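Local coordinates for putative exported protein (Bacteroides fragilis, PDB 4RAA), which is of unknown function but folds as a six-bladed beta-propeller and is probably exported from the cell, at residues Thr150-Lys153 with Leu154-Phe157. Sequence-based numbering, arbitrary orientation.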
# COMPACT_ATOMS: atom_id res chain seq x y z
N THR A 150 3.91 23.68 4.19
CA THR A 150 4.40 23.66 5.58
C THR A 150 5.95 23.60 5.62
O THR A 150 6.61 24.07 4.69
CB THR A 150 3.72 22.46 6.30
OG1 THR A 150 4.14 21.23 5.70
CG2 THR A 150 2.18 22.57 6.20
N ASP A 151 6.52 23.07 6.72
CA ASP A 151 7.99 22.91 6.91
C ASP A 151 8.64 21.97 5.88
O ASP A 151 9.71 22.29 5.37
CB ASP A 151 8.30 22.37 8.32
CG ASP A 151 8.03 23.39 9.43
OD1 ASP A 151 8.79 24.38 9.53
OD2 ASP A 151 7.10 23.18 10.23
N SER A 152 7.99 20.83 5.65
CA SER A 152 8.38 19.76 4.69
C SER A 152 9.13 20.20 3.41
O SER A 152 8.77 21.22 2.83
CB SER A 152 7.09 18.99 4.32
OG SER A 152 7.25 18.14 3.21
N LYS A 153 10.15 19.44 2.99
CA LYS A 153 10.92 19.75 1.74
C LYS A 153 10.01 19.73 0.51
O LYS A 153 10.19 20.53 -0.41
CB LYS A 153 12.09 18.77 1.49
CG LYS A 153 12.92 19.11 0.24
CD LYS A 153 14.19 18.28 0.07
CE LYS A 153 14.92 18.66 -1.22
NZ LYS A 153 16.18 17.90 -1.46
N LEU A 154 9.06 18.80 0.52
CA LEU A 154 8.06 18.68 -0.55
C LEU A 154 7.20 19.95 -0.73
O LEU A 154 6.69 20.19 -1.83
CB LEU A 154 7.18 17.45 -0.28
CG LEU A 154 6.13 17.07 -1.32
CD1 LEU A 154 6.74 16.83 -2.69
CD2 LEU A 154 5.40 15.83 -0.85
N SER A 155 7.05 20.74 0.34
CA SER A 155 6.32 22.02 0.29
C SER A 155 7.00 23.10 -0.56
O SER A 155 6.34 24.08 -0.90
CB SER A 155 6.14 22.60 1.70
OG SER A 155 5.67 21.62 2.61
N ASP A 156 8.30 22.96 -0.85
CA ASP A 156 9.08 23.90 -1.69
C ASP A 156 9.14 23.54 -3.19
O ASP A 156 9.92 24.13 -3.94
CB ASP A 156 10.52 24.03 -1.15
CG ASP A 156 10.58 24.60 0.27
OD1 ASP A 156 9.72 25.42 0.64
OD2 ASP A 156 11.54 24.23 0.99
N PHE A 157 8.33 22.57 -3.61
CA PHE A 157 8.25 22.15 -5.02
C PHE A 157 6.80 22.00 -5.44
O PHE A 157 5.91 21.80 -4.60
CB PHE A 157 9.00 20.84 -5.23
CG PHE A 157 10.48 20.96 -5.08
CD1 PHE A 157 11.09 20.79 -3.83
CD2 PHE A 157 11.29 21.22 -6.19
CE1 PHE A 157 12.49 20.87 -3.69
CE2 PHE A 157 12.69 21.31 -6.06
CZ PHE A 157 13.29 21.14 -4.81
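Ser155 folds back on Thr150 and Ser152, a compact example of a short helical turn whose polar atoms are satisfied partly from within and partly by neighbouring residues. Its backbone N donates to Ser152 O at 3.1 Å. One residue further on, Asp156 N reaches Lys153 O over 3.1 Å. Both bonds span three residues, the i to i+3 spacing of a 3-10 helix; a weak third bond of the same spacing, Phe157 N to Leu154 O, follows. The turn lies in the loop between strands 142-145 and 157-162, just before the second of them; the two strands are neighbours in a four-stranded antiparallel blade of the beta-propeller. Ser155 OG lies beside its own backbone N (chi1 -47°), which turns the hydroxyl back towards Thr150. There it accepts a weak bond from Thr150 N (3.1 Å) and a longer, weak one from Thr150 OG1 (3.5 Å). Ser155 OG also lies 3.1 Å from Ser152 O, at most a weak and unsettled bond. Ser152 OG, swung anti to its own N (chi1 167°), is a weak acceptor for Leu154 N at 3.3 Å; its stronger partner is Glu148, outside the turn. At the far end, the Phe157 ring brings its CD1 edge to Lys153 O, 3.5 Å away and near the ring plane, while the extended lysine chain passes at a slant, CE lying 4.1 Å from Phe157 CE1. Tyr171 of strand 168-174 meets the Phe157 ring and also touches the side chains of Lys153 and Leu154. The carboxylate of Asp156 is engaged through OD1 in a salt bridge with Lys178, and Ser146 OG bonds to Leu154 O.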